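Local atomic coordinates of probable nitrite reductase [nad(p)h] small subunit NIRD (Mycobacterium tuberculosis, PDB entry 4AIV), a protein that probably serves as the small subunit of NADH-dependent nitrite reductase, associating with NirB and required for reduction of nitrite to ammonium. Residues A[102-105]-A[111-114]. Numbering follows the deposited sequence.
Sequences PARV and IQVA
R104 sets its CG between the backbone N and the carbonyl carbon (chi1 68°) and runs extended to NE. Q112 holds its CG anti to the carbonyl carbon (chi1 -59°) and extends beyond it. Both side chains leave the same face of the sheet and run alongside each other. Both NE and NH2 of R104 donate to one atom, Q112 OE1, at 2.9 and 2.8 Å. The oxygen lies at the guanidinium edge, almost in its plane. Both bonds are bent, and the amide plane is turned 20° from the guanidinium. R104 and Q112 are themselves a hydrogen-bonded antiparallel pair. R104 N donates to Q112 O and Q112 N to R104 O, each at 2.9 Å. One further rung joins A114 N to P102 O at 2.8 Å. On the other face, V105 CG2 rests 4.3 Å from I111 CG1, and A103 lies across from V113. These are the two arms of a beta hairpin in the Rieske-like domain. Strand 7-15 flanks 111-114. There Q112 NE2 hydrogen-bonds to T12 OG1, so both ends of the amide are used, and W10 makes a cation-pi contact with R104. On the face of A103, V105, I111 and V113, side chains reach V45 and A47 of strand 45-49 and L37 of strand 34-39.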
ATOM      1  N   PRO A 102      -1.539   1.292  -8.465  1.00 13.69           N
ATOM      2  CA  PRO A 102      -1.164   0.043  -9.144  1.00 13.26           C
ATOM      3  C   PRO A 102       0.232  -0.399  -8.709  1.00 10.63           C
ATOM      4  O   PRO A 102       1.150   0.421  -8.570  1.00 11.15           O
ATOM      5  CB  PRO A 102      -1.162   0.427 -10.627  1.00 16.67           C
ATOM      6  CG  PRO A 102      -2.096   1.629 -10.711  1.00 19.45           C
ATOM      7  CD  PRO A 102      -1.887   2.375  -9.405  1.00 11.00           C
ATOM      8  N   ALA A 103       0.376  -1.692  -8.459  1.00  9.86           N
ATOM      9  CA  ALA A 103       1.643  -2.246  -8.019  1.00  9.98           C
ATOM     10  C   ALA A 103       1.856  -3.577  -8.723  1.00 13.70           C
ATOM     11  O   ALA A 103       0.940  -4.398  -8.824  1.00 13.63           O
ATOM     12  CB  ALA A 103       1.654  -2.419  -6.510  1.00  8.35           C
ATOM     13  N   ARG A 104       3.064  -3.787  -9.222  1.00 11.15           N
ATOM     14  CA  ARG A 104       3.347  -5.001  -9.969  1.00 11.20           C
ATOM     15  C   ARG A 104       4.720  -5.562  -9.635  1.00 12.34           C
ATOM     16  O   ARG A 104       5.581  -4.866  -9.070  1.00  9.30           O
ATOM     17  CB  ARG A 104       3.240  -4.729 -11.484  1.00  9.74           C
ATOM     18  CG  ARG A 104       4.322  -3.802 -12.024  1.00 12.61           C
ATOM     19  CD  ARG A 104       4.178  -3.632 -13.530  1.00 13.84           C
ATOM     20  NE  ARG A 104       5.231  -2.788 -14.100  1.00 14.42           N
ATOM     21  CZ  ARG A 104       5.211  -2.318 -15.343  1.00 17.28           C
ATOM     22  NH1 ARG A 104       4.186  -2.611 -16.141  1.00 10.66           N
ATOM     23  NH2 ARG A 104       6.205  -1.546 -15.783  1.00 15.66           N
ATOM     24  N   VAL A 105       4.908  -6.837  -9.966  1.00  8.48           N
ATOM     25  CA  VAL A 105       6.228  -7.448  -9.932  1.00  7.66           C
ATOM     26  C   VAL A 105       6.568  -7.852 -11.365  1.00  8.61           C
ATOM     27  O   VAL A 105       5.855  -8.656 -11.973  1.00 11.45           O
ATOM     28  CB  VAL A 105       6.273  -8.675  -8.983  1.00  9.30           C
ATOM     29  CG1 VAL A 105       7.705  -9.154  -8.786  1.00  6.95           C
ATOM     30  CG2 VAL A 105       5.633  -8.331  -7.639  1.00  9.11           C
ATOM     31  N   ILE A 111       9.828  -4.932  -7.983  1.00 10.09           N
ATOM     32  CA  ILE A 111       8.552  -4.371  -7.558  1.00  8.31           C
ATOM     33  C   ILE A 111       8.445  -2.918  -8.011  1.00 10.64           C
ATOM     34  O   ILE A 111       9.328  -2.103  -7.738  1.00 11.25           O
ATOM     35  CB  ILE A 111       8.369  -4.436  -6.028  1.00  7.35           C
ATOM     36  CG1 ILE A 111       8.461  -5.888  -5.551  1.00  9.05           C
ATOM     37  CG2 ILE A 111       7.022  -3.823  -5.630  1.00  7.49           C
ATOM     38  CD1 ILE A 111       8.456  -6.040  -4.043  1.00 10.03           C
ATOM     39  N   GLN A 112       7.370  -2.603  -8.724  1.00  7.33           N
ATOM     40  CA  GLN A 112       7.111  -1.226  -9.121  1.00 12.10           C
ATOM     41  C   GLN A 112       5.751  -0.764  -8.645  1.00 10.69           C
ATOM     42  O   GLN A 112       4.837  -1.573  -8.455  1.00  9.57           O
ATOM     43  CB  GLN A 112       7.154  -1.088 -10.634  1.00  9.88           C
ATOM     44  CG  GLN A 112       8.466  -1.479 -11.257  1.00 11.76           C
ATOM     45  CD  GLN A 112       8.519  -1.060 -12.698  1.00 12.15           C
ATOM     46  OE1 GLN A 112       7.835  -1.635 -13.547  1.00 14.13           O
ATOM     47  NE2 GLN A 112       9.321  -0.037 -12.987  1.00 15.04           N
ATOM     48  N   VAL A 113       5.628   0.549  -8.480  1.00  7.08           N
ATOM     49  CA  VAL A 113       4.379   1.176  -8.095  1.00  7.45           C
ATOM     50  C   VAL A 113       4.107   2.329  -9.043  1.00  9.70           C
ATOM     51  O   VAL A 113       5.003   3.134  -9.327  1.00  9.23           O
ATOM     52  CB  VAL A 113       4.445   1.729  -6.650  1.00  8.08           C
ATOM     53  CG1 VAL A 113       3.130   2.421  -6.289  1.00  6.84           C
ATOM     54  CG2 VAL A 113       4.770   0.622  -5.660  1.00  7.14           C
ATOM     55  N   ALA A 114       2.876   2.416  -9.536  1.00  9.24           N
ATOM     56  CA  ALA A 114       2.533   3.472 -10.476  1.00  9.70           C
ATOM     57  C   ALA A 114       1.672   4.538  -9.828  1.00 11.36           C
ATOM     58  O   ALA A 114       0.961   4.288  -8.856  1.00 11.16           O
ATOM     59  CB  ALA A 114       1.803   2.893 -11.686  1.00 13.31           C
TER